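Local coordinates for protein glycosyltransferase Gtf1 (Streptococcus pneumoniae, PDB 4PQG) that is a GT-B glycosyltransferase carrying an added extended beta-sheet domain, with uridine-5'-diphosphate held in a pocket of the enzyme, at residues E256-T259 with I264-N267; Q324-F329 with S424-I429; K355-L360 with Q471-N476. All blocks are in the same frame, centred on the assembly; numbering follows the deposited sequence.

Interaction 1 of 3, residues E256-T259 with I264-N267; sequences ENAT and ILWN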
ATOM      1  N   GLU A 256      19.939  -1.428 -12.910  1.00 26.51           N
ATOM      2  CA  GLU A 256      21.060  -2.210 -13.381  1.00 29.09           C
ATOM      3  C   GLU A 256      21.433  -1.850 -14.816  1.00 28.10           C
ATOM      4  O   GLU A 256      22.610  -1.668 -15.113  1.00 25.66           O
ATOM      5  CB  GLU A 256      20.751  -3.698 -13.270  1.00 32.67           C
ATOM      6  CG  GLU A 256      22.000  -4.547 -13.309  1.00 39.46           C
ATOM      7  CD  GLU A 256      21.727  -6.031 -13.149  1.00 43.06           C
ATOM      8  OE1 GLU A 256      20.544  -6.452 -13.172  1.00 48.56           O
ATOM      9  OE2 GLU A 256      22.717  -6.781 -12.996  1.00 46.73           O
ATOM     10  N   ASN A 257      20.443  -1.731 -15.700  1.00 27.31           N
ATOM     11  CA  ASN A 257      20.741  -1.415 -17.110  1.00 30.66           C
ATOM     12  C   ASN A 257      21.449  -0.063 -17.324  1.00 27.79           C
ATOM     13  O   ASN A 257      22.230   0.078 -18.256  1.00 26.28           O
ATOM     14  CB  ASN A 257      19.507  -1.552 -18.016  1.00 36.17           C
ATOM     15  CG  ASN A 257      18.227  -1.109 -17.337  1.00 42.98           C
ATOM     16  OD1 ASN A 257      17.851  -1.638 -16.276  1.00 49.30           O
ATOM     17  ND2 ASN A 257      17.537  -0.144 -17.945  1.00 44.19           N
ATOM     18  N   ALA A 258      21.211   0.903 -16.437  1.00 26.50           N
ATOM     19  CA  ALA A 258      21.805   2.241 -16.585  1.00 26.22           C
ATOM     20  C   ALA A 258      23.127   2.414 -15.845  1.00 25.95           C
ATOM     21  O   ALA A 258      23.865   3.366 -16.083  1.00 26.07           O
ATOM     22  CB  ALA A 258      20.821   3.306 -16.130  1.00 24.86           C
ATOM     23  N   THR A 259      23.400   1.501 -14.925  1.00 27.00           N
ATOM     24  CA  THR A 259      24.550   1.591 -14.038  1.00 26.10           C
ATOM     25  C   THR A 259      25.795   0.948 -14.680  1.00 28.70           C
ATOM     26  O   THR A 259      25.697  -0.047 -15.395  1.00 28.18           O
ATOM     27  CB  THR A 259      24.176   0.952 -12.682  1.00 25.91           C
ATOM     28  OG1 THR A 259      23.088   1.702 -12.113  1.00 23.50           O
ATOM     29  CG2 THR A 259      25.358   0.905 -11.708  1.00 24.71           C
ATOM     30  N   ILE A 264      26.099   5.411 -11.202  1.00 24.31           N
ATOM     31  CA  ILE A 264      24.937   4.658 -10.760  1.00 22.57           C
ATOM     32  C   ILE A 264      23.663   5.496 -10.920  1.00 22.49           C
ATOM     33  O   ILE A 264      23.669   6.700 -10.660  1.00 21.59           O
ATOM     34  CB  ILE A 264      25.084   4.159  -9.309  1.00 22.77           C
ATOM     35  CG1 ILE A 264      23.923   3.227  -8.954  1.00 22.32           C
ATOM     36  CG2 ILE A 264      25.214   5.323  -8.330  1.00 23.22           C
ATOM     37  CD1 ILE A 264      24.231   2.218  -7.869  1.00 24.25           C
ATOM     38  N   LEU A 265      22.588   4.848 -11.361  1.00 20.77           N
ATOM     39  CA  LEU A 265      21.280   5.472 -11.361  1.00 20.96           C
ATOM     40  C   LEU A 265      20.442   4.784 -10.291  1.00 21.52           C
ATOM     41  O   LEU A 265      20.136   3.605 -10.417  1.00 20.60           O
ATOM     42  CB  LEU A 265      20.610   5.382 -12.746  1.00 19.89           C
ATOM     43  CG  LEU A 265      19.111   5.759 -12.858  1.00 19.20           C
ATOM     44  CD1 LEU A 265      18.875   7.252 -12.607  1.00 19.22           C
ATOM     45  CD2 LEU A 265      18.556   5.369 -14.222  1.00 19.26           C
ATOM     46  N   TRP A 266      20.106   5.530  -9.236  1.00 21.89           N
ATOM     47  CA  TRP A 266      19.224   5.069  -8.169  1.00 22.37           C
ATOM     48  C   TRP A 266      17.802   4.993  -8.663  1.00 22.24           C
ATOM     49  O   TRP A 266      17.459   5.674  -9.624  1.00 22.86           O
ATOM     50  CB  TRP A 266      19.257   6.065  -7.007  1.00 22.38           C
ATOM     51  CG  TRP A 266      20.617   6.295  -6.373  1.00 23.28           C
ATOM     52  CD1 TRP A 266      21.287   7.509  -6.217  1.00 23.82           C
ATOM     53  CD2 TRP A 266      21.512   5.287  -5.772  1.00 23.41           C
ATOM     54  NE1 TRP A 266      22.496   7.324  -5.593  1.00 24.49           N
ATOM     55  CE2 TRP A 266      22.687   6.017  -5.291  1.00 23.43           C
ATOM     56  CE3 TRP A 266      21.460   3.902  -5.599  1.00 23.50           C
ATOM     57  CZ2 TRP A 266      23.749   5.376  -4.665  1.00 24.44           C
ATOM     58  CZ3 TRP A 266      22.536   3.268  -4.943  1.00 24.01           C
ATOM     59  CH2 TRP A 266      23.649   3.989  -4.498  1.00 24.04           C
ATOM     60  N   ASN A 267      16.977   4.168  -8.013  1.00 23.08           N
ATOM     61  CA  ASN A 267      15.513   4.234  -8.104  1.00 23.02           C
ATOM     62  C   ASN A 267      15.090   5.650  -7.694  1.00 23.05           C
ATOM     63  O   ASN A 267      15.582   6.175  -6.670  1.00 21.25           O
ATOM     64  CB  ASN A 267      14.925   3.202  -7.129  1.00 24.16           C
ATOM     65  CG  ASN A 267      13.394   3.102  -7.160  1.00 26.03           C
ATOM     66  OD1 ASN A 267      12.675   4.087  -7.284  1.00 25.94           O
ATOM     67  ND2 ASN A 267      12.895   1.881  -6.968  1.00 26.41           N
TER
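Ala258 and Thr259 meet Ile264 and Leu265 within the long surface loop that joins strand 244-248 to helix 271-275, in the domain of this GT-B fold built on the seven-stranded parallel sheet. The loop doubles back, and CA of Thr259 comes to 4.5 Å from CA of Ile264. The run begins as a single turn of helix-like backbone, in which N of Thr259 bonds to O of Glu256 at 3.3 Å. Ala258 follows, its CB aimed at the returning chain and resting on CD2 of Leu265 at 3.6 Å, an apolar touch. Thr259 then carries the polar part. With its CG2 methyl anti to the backbone N (chi1 -62° for OG1), OG1 lies beside its own N and receives the N-H from N of Leu265 over 3.3 Å, nearly straight at 170°. That hydroxyl also bonds to O of Ser255, so one side-chain oxygen ties both arms of the loop together. The Thr259 side chain lies side by side with that of Ile264, both pointing the same way and touching Tyr301 of helix 288-301; CG2 of Thr259 is 3.9 Å from CG1 of Ile264. CG1 of Ile264 also lies 3.6 Å from OG1 of Thr259.

Interaction 2 of 3, residues Q324-F329 with S424-I429; sequences QGRKPF and SGLPLI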
ATOM      1  N   GLN A 324      -9.606 -27.220   5.132  1.00 41.22           N
ATOM      2  CA  GLN A 324     -10.505 -28.184   4.517  1.00 42.33           C
ATOM      3  C   GLN A 324      -9.830 -28.895   3.362  1.00 41.95           C
ATOM      4  O   GLN A 324     -10.470 -29.650   2.639  1.00 44.14           O
ATOM      5  CB  GLN A 324     -11.765 -27.502   3.996  1.00 45.16           C
ATOM      6  CG  GLN A 324     -12.668 -26.888   5.044  1.00 48.47           C
ATOM      7  CD  GLN A 324     -13.779 -26.076   4.403  1.00 52.42           C
ATOM      8  OE1 GLN A 324     -14.299 -26.439   3.344  1.00 55.03           O
ATOM      9  NE2 GLN A 324     -14.139 -24.966   5.034  1.00 53.19           N
ATOM     10  N   GLY A 325      -8.539 -28.647   3.173  1.00 41.00           N
ATOM     11  CA  GLY A 325      -7.824 -29.249   2.059  1.00 39.27           C
ATOM     12  C   GLY A 325      -7.590 -28.282   0.915  1.00 36.76           C
ATOM     13  O   GLY A 325      -8.187 -27.206   0.855  1.00 38.12           O
ATOM     14  N   ARG A 326      -6.704 -28.677   0.012  1.00 33.86           N
ATOM     15  CA  ARG A 326      -6.314 -27.845  -1.109  1.00 32.35           C
ATOM     16  C   ARG A 326      -6.878 -28.455  -2.373  1.00 34.15           C
ATOM     17  O   ARG A 326      -6.722 -29.661  -2.611  1.00 37.87           O
ATOM     18  CB  ARG A 326      -4.792 -27.769  -1.192  1.00 29.59           C
ATOM     19  CG  ARG A 326      -4.117 -27.508   0.135  1.00 27.85           C
ATOM     20  CD  ARG A 326      -2.612 -27.677   0.055  1.00 27.60           C
ATOM     21  NE  ARG A 326      -1.991 -27.392   1.344  1.00 27.09           N
ATOM     22  CZ  ARG A 326      -1.455 -26.220   1.674  1.00 28.08           C
ATOM     23  NH1 ARG A 326      -1.445 -25.220   0.791  1.00 26.80           N
ATOM     24  NH2 ARG A 326      -0.911 -26.049   2.878  1.00 25.84           N
ATOM     25  N   LYS A 327      -7.544 -27.638  -3.181  1.00 33.50           N
ATOM     26  CA  LYS A 327      -8.099 -28.109  -4.441  1.00 33.55           C
ATOM     27  C   LYS A 327      -6.997 -28.712  -5.335  1.00 33.76           C
ATOM     28  O   LYS A 327      -5.938 -28.100  -5.512  1.00 33.00           O
ATOM     29  CB  LYS A 327      -8.840 -26.976  -5.145  1.00 34.69           C
ATOM     30  CG  LYS A 327      -9.416 -27.357  -6.494  1.00 34.72           C
ATOM     31  CD  LYS A 327     -10.460 -26.362  -6.946  1.00 36.00           C
ATOM     32  CE  LYS A 327     -10.894 -26.668  -8.368  1.00 37.49           C
ATOM     33  NZ  LYS A 327     -11.977 -25.754  -8.809  1.00 38.49           N
ATOM     34  N   PRO A 328      -7.225 -29.932  -5.871  1.00 33.59           N
ATOM     35  CA  PRO A 328      -6.196 -30.543  -6.711  1.00 31.43           C
ATOM     36  C   PRO A 328      -5.905 -29.706  -7.950  1.00 28.86           C
ATOM     37  O   PRO A 328      -6.826 -29.203  -8.582  1.00 29.03           O
ATOM     38  CB  PRO A 328      -6.813 -31.908  -7.097  1.00 32.42           C
ATOM     39  CG  PRO A 328      -7.792 -32.193  -6.006  1.00 34.04           C
ATOM     40  CD  PRO A 328      -8.366 -30.846  -5.646  1.00 34.47           C
ATOM     41  N   PHE A 329      -4.623 -29.559  -8.274  1.00 29.07           N
ATOM     42  CA  PHE A 329      -4.176 -28.840  -9.472  1.00 29.13           C
ATOM     43  C   PHE A 329      -4.501 -27.334  -9.432  1.00 28.83           C
ATOM     44  O   PHE A 329      -4.496 -26.671 -10.462  1.00 27.49           O
ATOM     45  CB  PHE A 329      -4.751 -29.476 -10.748  1.00 31.36           C
ATOM     46  CG  PHE A 329      -4.454 -30.952 -10.894  1.00 34.00           C
ATOM     47  CD1 PHE A 329      -3.201 -31.392 -11.330  1.00 35.01           C
ATOM     48  CD2 PHE A 329      -5.431 -31.900 -10.614  1.00 34.94           C
ATOM     49  CE1 PHE A 329      -2.931 -32.750 -11.476  1.00 36.60           C
ATOM     50  CE2 PHE A 329      -5.171 -33.259 -10.760  1.00 35.91           C
ATOM     51  CZ  PHE A 329      -3.920 -33.682 -11.195  1.00 36.72           C
ATOM     52  N   SER A 424       1.777 -20.610   4.307  1.00 23.61           N
ATOM     53  CA  SER A 424       0.614 -21.471   4.112  1.00 23.63           C
ATOM     54  C   SER A 424       0.968 -22.756   3.318  1.00 23.68           C
ATOM     55  O   SER A 424       0.086 -23.425   2.763  1.00 24.14           O
ATOM     56  CB  SER A 424      -0.502 -20.702   3.397  1.00 25.23           C
ATOM     57  OG  SER A 424      -1.236 -19.877   4.290  1.00 26.22           O
ATOM     58  N   GLY A 425       2.258 -23.069   3.254  1.00 23.85           N
ATOM     59  CA  GLY A 425       2.740 -24.311   2.652  1.00 24.66           C
ATOM     60  C   GLY A 425       2.585 -24.398   1.142  1.00 25.00           C
ATOM     61  O   GLY A 425       2.317 -25.477   0.593  1.00 23.36           O
ATOM     62  N   LEU A 426       2.752 -23.272   0.460  1.00 22.52           N
ATOM     63  CA  LEU A 426       2.700 -23.316  -1.004  1.00 22.69           C
ATOM     64  C   LEU A 426       4.093 -23.384  -1.564  1.00 23.28           C
ATOM     65  O   LEU A 426       4.952 -22.580  -1.185  1.00 23.03           O
ATOM     66  CB  LEU A 426       1.946 -22.108  -1.590  1.00 21.96           C
ATOM     67  CG  LEU A 426       0.461 -21.959  -1.237  1.00 21.51           C
ATOM     68  CD1 LEU A 426      -0.135 -20.709  -1.870  1.00 20.96           C
ATOM     69  CD2 LEU A 426      -0.326 -23.180  -1.661  1.00 21.29           C
ATOM     70  N   PRO A 427       4.335 -24.358  -2.460  1.00 24.12           N
ATOM     71  CA  PRO A 427       5.540 -24.299  -3.276  1.00 24.04           C
ATOM     72  C   PRO A 427       5.460 -23.063  -4.163  1.00 23.56           C
ATOM     73  O   PRO A 427       4.355 -22.621  -4.490  1.00 22.76           O
ATOM     74  CB  PRO A 427       5.443 -25.564  -4.143  1.00 24.34           C
ATOM     75  CG  PRO A 427       4.562 -26.478  -3.354  1.00 25.59           C
ATOM     76  CD  PRO A 427       3.530 -25.557  -2.768  1.00 23.77           C
ATOM     77  N   LEU A 428       6.615 -22.517  -4.531  1.00 22.34           N
ATOM     78  CA  LEU A 428       6.674 -21.335  -5.396  1.00 22.28           C
ATOM     79  C   LEU A 428       7.371 -21.657  -6.715  1.00 21.38           C
ATOM     80  O   LEU A 428       8.397 -22.325  -6.725  1.00 23.26           O
ATOM     81  CB  LEU A 428       7.414 -20.184  -4.699  1.00 21.27           C
ATOM     82  CG  LEU A 428       7.083 -19.823  -3.248  1.00 21.87           C
ATOM     83  CD1 LEU A 428       7.928 -18.640  -2.804  1.00 21.08           C
ATOM     84  CD2 LEU A 428       5.614 -19.497  -3.084  1.00 21.18           C
ATOM     85  N   ILE A 429       6.825 -21.174  -7.826  1.00 21.45           N
ATOM     86  CA  ILE A 429       7.564 -21.187  -9.104  1.00 20.92           C
ATOM     87  C   ILE A 429       7.770 -19.747  -9.580  1.00 20.23           C
ATOM     88  O   ILE A 429       6.797 -19.045  -9.824  1.00 19.94           O
ATOM     89  CB  ILE A 429       6.826 -22.007 -10.194  1.00 21.28           C
ATOM     90  CG1 ILE A 429       6.595 -23.458  -9.731  1.00 22.14           C
ATOM     91  CG2 ILE A 429       7.599 -21.953 -11.504  1.00 22.72           C
ATOM     92  CD1 ILE A 429       5.662 -24.260 -10.633  1.00 21.37           C
TER
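Arg326 reaches from the loop before strand 330-334 to the carbonyl of Ser424, where a Schellman motif closes helix 416-423 of this GT-B fold, the Ser424 side chain about 11 Å from the bound UDP. Gly425, with positive phi, is its C-prime residue, turning the chain toward strand 428-431. The tight part is the guanidinium end, where both terminal nitrogens hold one oxygen in the guanidinium plane. NH1 of Arg326, 3.1 Å from O of Ser424, comes nearly along the C=O axis but with a bent N-H (138°). NH2 of Arg326 makes the shorter, straighter bond to O of Ser424, 2.8 Å and 154°, from above the carbonyl plane. A side chain extended from CG to NE (chi3 179°) spans backbones whose nearest CA atoms, those of Arg326 and Leu426, are 10.1 Å apart. NH1 also bonds to O of Tyr402, a second piece of chain, and the Arg326 side chain touches Arg482 of helix 478-489. The loose side is the loop around Arg326, whose neighbours Gly325 and Lys327 are exposed to solvent. Back at the buried end, O of Gly425 lies over one guanidinium face and CD2 of Leu426 at the edge, 3.4 Å from NH1 of Arg326.

Interaction 3 of 3, residues K355-L360 with Q471-N476; sequences KELPEL and QLYQEN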
ATOM      1  N   LYS A 355      -3.083 -28.020 -21.338  1.00 35.94           N
ATOM      2  CA  LYS A 355      -3.113 -29.047 -22.382  1.00 39.63           C
ATOM      3  C   LYS A 355      -2.711 -30.409 -21.814  1.00 39.33           C
ATOM      4  O   LYS A 355      -3.268 -31.428 -22.195  1.00 42.29           O
ATOM      5  CB  LYS A 355      -2.183 -28.677 -23.541  1.00 38.44           C
ATOM      6  CG  LYS A 355      -2.608 -27.449 -24.323  1.00 38.87           C
ATOM      7  CD  LYS A 355      -1.451 -26.914 -25.153  1.00 40.03           C
ATOM      8  CE  LYS A 355      -1.877 -25.744 -26.032  1.00 41.71           C
ATOM      9  NZ  LYS A 355      -0.750 -25.257 -26.885  1.00 41.97           N
ATOM     10  N   GLU A 356      -1.745 -30.407 -20.905  1.00 40.59           N
ATOM     11  CA  GLU A 356      -1.207 -31.622 -20.311  1.00 41.71           C
ATOM     12  C   GLU A 356      -1.959 -32.001 -19.035  1.00 43.50           C
ATOM     13  O   GLU A 356      -2.087 -33.189 -18.720  1.00 45.12           O
ATOM     14  CB  GLU A 356       0.273 -31.416 -20.000  1.00 43.82           C
ATOM     15  CG  GLU A 356       1.088 -32.685 -19.837  1.00 48.74           C
ATOM     16  CD  GLU A 356       1.713 -33.165 -21.138  1.00 51.82           C
ATOM     17  OE1 GLU A 356       1.165 -32.875 -22.226  1.00 52.84           O
ATOM     18  OE2 GLU A 356       2.770 -33.832 -21.071  1.00 56.75           O
ATOM     19  N   LEU A 357      -2.437 -30.993 -18.298  1.00 39.56           N
ATOM     20  CA  LEU A 357      -3.169 -31.209 -17.048  1.00 39.09           C
ATOM     21  C   LEU A 357      -4.491 -30.461 -17.122  1.00 39.67           C
ATOM     22  O   LEU A 357      -4.582 -29.320 -16.654  1.00 37.88           O
ATOM     23  CB  LEU A 357      -2.366 -30.726 -15.829  1.00 39.67           C
ATOM     24  CG  LEU A 357      -0.867 -31.023 -15.686  1.00 40.66           C
ATOM     25  CD1 LEU A 357      -0.244 -30.171 -14.589  1.00 38.93           C
ATOM     26  CD2 LEU A 357      -0.592 -32.500 -15.422  1.00 41.86           C
ATOM     27  N   PRO A 358      -5.528 -31.098 -17.707  1.00 39.90           N
ATOM     28  CA  PRO A 358      -6.799 -30.409 -17.955  1.00 38.78           C
ATOM     29  C   PRO A 358      -7.524 -29.997 -16.676  1.00 37.20           C
ATOM     30  O   PRO A 358      -8.504 -29.260 -16.736  1.00 38.25           O
ATOM     31  CB  PRO A 358      -7.623 -31.456 -18.724  1.00 40.25           C
ATOM     32  CG  PRO A 358      -7.034 -32.766 -18.324  1.00 40.35           C
ATOM     33  CD  PRO A 358      -5.567 -32.504 -18.163  1.00 39.72           C
ATOM     34  N   GLU A 359      -7.038 -30.466 -15.535  1.00 38.00           N
ATOM     35  CA  GLU A 359      -7.656 -30.168 -14.247  1.00 38.22           C
ATOM     36  C   GLU A 359      -7.140 -28.841 -13.640  1.00 35.79           C
ATOM     37  O   GLU A 359      -7.749 -28.294 -12.719  1.00 33.17           O
ATOM     38  CB  GLU A 359      -7.402 -31.334 -13.290  1.00 42.77           C
ATOM     39  CG  GLU A 359      -8.570 -31.688 -12.379  1.00 47.51           C
ATOM     40  CD  GLU A 359      -9.803 -32.154 -13.143  1.00 48.94           C
ATOM     41  OE1 GLU A 359      -9.663 -32.722 -14.251  1.00 51.26           O
ATOM     42  OE2 GLU A 359     -10.923 -31.949 -12.632  1.00 51.13           O
ATOM     43  N   LEU A 360      -6.017 -28.347 -14.165  1.00 32.98           N
ATOM     44  CA  LEU A 360      -5.412 -27.092 -13.708  1.00 32.32           C
ATOM     45  C   LEU A 360      -6.395 -25.940 -13.567  1.00 29.67           C
ATOM     46  O   LEU A 360      -7.176 -25.680 -14.480  1.00 29.88           O
ATOM     47  CB  LEU A 360      -4.313 -26.649 -14.671  1.00 32.05           C
ATOM     48  CG  LEU A 360      -2.907 -27.175 -14.430  1.00 34.95           C
ATOM     49  CD1 LEU A 360      -1.950 -26.443 -15.366  1.00 34.93           C
ATOM     50  CD2 LEU A 360      -2.498 -27.011 -12.970  1.00 32.63           C
ATOM     51  N   GLN A 471       6.061 -30.535 -14.624  1.00 29.79           N
ATOM     52  CA  GLN A 471       7.067 -31.314 -13.904  1.00 30.53           C
ATOM     53  C   GLN A 471       6.773 -31.517 -12.409  1.00 31.64           C
ATOM     54  O   GLN A 471       7.043 -32.598 -11.856  1.00 30.51           O
ATOM     55  CB  GLN A 471       8.455 -30.699 -14.085  1.00 32.12           C
ATOM     56  CG  GLN A 471       9.573 -31.497 -13.425  1.00 33.68           C
ATOM     57  CD  GLN A 471      10.918 -30.813 -13.527  1.00 35.42           C
ATOM     58  OE1 GLN A 471      11.046 -29.756 -14.144  1.00 37.10           O
ATOM     59  NE2 GLN A 471      11.934 -31.412 -12.922  1.00 36.63           N
ATOM     60  N   LEU A 472       6.221 -30.492 -11.757  1.00 31.38           N
ATOM     61  CA  LEU A 472       5.922 -30.564 -10.316  1.00 30.43           C
ATOM     62  C   LEU A 472       4.893 -31.652 -10.040  1.00 30.61           C
ATOM     63  O   LEU A 472       5.023 -32.420  -9.085  1.00 33.00           O
ATOM     64  CB  LEU A 472       5.410 -29.205  -9.797  1.00 29.31           C
ATOM     65  CG  LEU A 472       5.111 -29.031  -8.303  1.00 28.94           C
ATOM     66  CD1 LEU A 472       5.293 -27.561  -7.930  1.00 29.53           C
ATOM     67  CD2 LEU A 472       3.704 -29.502  -7.937  1.00 29.87           C
ATOM     68  N   TYR A 473       3.874 -31.707 -10.887  1.00 30.73           N
ATOM     69  CA  TYR A 473       2.825 -32.683 -10.732  1.00 33.19           C
ATOM     70  C   TYR A 473       3.253 -34.065 -11.235  1.00 35.46           C
ATOM     71  O   TYR A 473       3.033 -35.074 -10.554  1.00 35.97           O
ATOM     72  CB  TYR A 473       1.561 -32.203 -11.432  1.00 32.51           C
ATOM     73  CG  TYR A 473       0.821 -31.147 -10.646  1.00 34.27           C
ATOM     74  CD1 TYR A 473       0.005 -31.496  -9.571  1.00 36.01           C
ATOM     75  CD2 TYR A 473       0.933 -29.795 -10.977  1.00 34.79           C
ATOM     76  CE1 TYR A 473      -0.684 -30.531  -8.846  1.00 36.50           C
ATOM     77  CE2 TYR A 473       0.253 -28.823 -10.260  1.00 34.15           C
ATOM     78  CZ  TYR A 473      -0.552 -29.188  -9.196  1.00 35.99           C
ATOM     79  OH  TYR A 473      -1.232 -28.222  -8.484  1.00 33.73           O
ATOM     80  N   GLN A 474       3.893 -34.095 -12.402  1.00 35.27           N
ATOM     81  CA  GLN A 474       4.253 -35.350 -13.059  1.00 37.72           C
ATOM     82  C   GLN A 474       5.351 -36.101 -12.313  1.00 38.38           C
ATOM     83  O   GLN A 474       5.349 -37.327 -12.305  1.00 39.65           O
ATOM     84  CB  GLN A 474       4.615 -35.119 -14.537  1.00 39.25           C
ATOM     85  CG  GLN A 474       3.407 -34.705 -15.379  1.00 42.93           C
ATOM     86  CD  GLN A 474       3.734 -34.347 -16.828  1.00 45.80           C
ATOM     87  OE1 GLN A 474       4.846 -33.916 -17.158  1.00 48.36           O
ATOM     88  NE2 GLN A 474       2.746 -34.514 -17.702  1.00 45.83           N
ATOM     89  N   GLU A 475       6.273 -35.373 -11.677  1.00 36.61           N
ATOM     90  CA  GLU A 475       7.287 -35.996 -10.818  1.00 35.30           C
ATOM     91  C   GLU A 475       6.852 -36.091  -9.346  1.00 35.69           C
ATOM     92  O   GLU A 475       7.670 -36.398  -8.474  1.00 37.39           O
ATOM     93  CB  GLU A 475       8.643 -35.285 -10.946  1.00 35.62           C
ATOM     94  CG  GLU A 475       9.138 -35.161 -12.383  1.00 35.78           C
ATOM     95  CD  GLU A 475      10.574 -34.685 -12.489  1.00 37.49           C
ATOM     96  OE1 GLU A 475      11.099 -34.097 -11.523  1.00 38.51           O
ATOM     97  OE2 GLU A 475      11.187 -34.891 -13.558  1.00 39.83           O
ATOM     98  N   ASN A 476       5.569 -35.831  -9.080  1.00 34.96           N
ATOM     99  CA  ASN A 476       4.986 -35.997  -7.747  1.00 37.57           C
ATOM    100  C   ASN A 476       5.709 -35.228  -6.649  1.00 35.58           C
ATOM    101  O   ASN A 476       5.965 -35.774  -5.577  1.00 33.17           O
ATOM    102  CB  ASN A 476       4.940 -37.482  -7.370  1.00 40.21           C
ATOM    103  CG  ASN A 476       3.541 -38.034  -7.378  1.00 45.61           C
ATOM    104  OD1 ASN A 476       3.009 -38.395  -8.435  1.00 47.81           O
ATOM    105  ND2 ASN A 476       2.926 -38.107  -6.194  1.00 46.46           N
TER
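CD1 of Leu357 meets the Tyr473 ring obliquely, 3.8 Å from CD2 of Tyr473. Leu360 adds a looser touch, its CD2 lying 4.3 Å from CE2 of Tyr473. Toward solvent, Gln474 and Glu356 cross at about a right angle. A chain bent at chi2 (91°) swings the carboxylate of Glu356 round. CG of Glu356 lies 3.3 Å from NE2 of Gln474. The same NE2 makes a weak hydrogen bond of 3.4 Å to OE2 of Glu356, long but nearly straight (169°). The carboxylate and amide planes stand 52° apart. The two leucines are set side by side by a type I beta turn from Leu357 to Leu360, closed by the bond from N of Leu360 to O of Leu357. This turn connects helix 343-353 to strand 361-365, a helix-to-strand link of the parallel sheet in the GT-B fold, and it lies against the last turn of helix 458-474. Further out, the Tyr473 ring has CD2 of Leu472 over the centre of one face, and its hydroxyl bonds to OE1 of Glu403. The helix itself stops in a Schellman motif with Asn476 at C-prime, where N of Asn476 meets O of Tyr473 at 3.0 Å.

In the fold
Interaction 1 comes first along the chain and stands apart: its centre is about 38 Å from that of interaction 2 and about 40 Å from that of interaction 3. It belongs to the domain built on the seven-stranded parallel sheet, while the other two lie around the six-stranded one. Interactions 2 and 3 alternate along the sequence, 324-329, 355-360, 424-429, 471-476, with centres about 14 Å apart. They meet chiefly at Phe329, whose ring packs with that of Tyr473 and whose backbone precedes strand 330-334, neighbour of strand 361-365. The OE1 of Glu403 that serves interaction 3 also takes N of Phe329. Loops and helix ends far apart in sequence are thus joined within one domain.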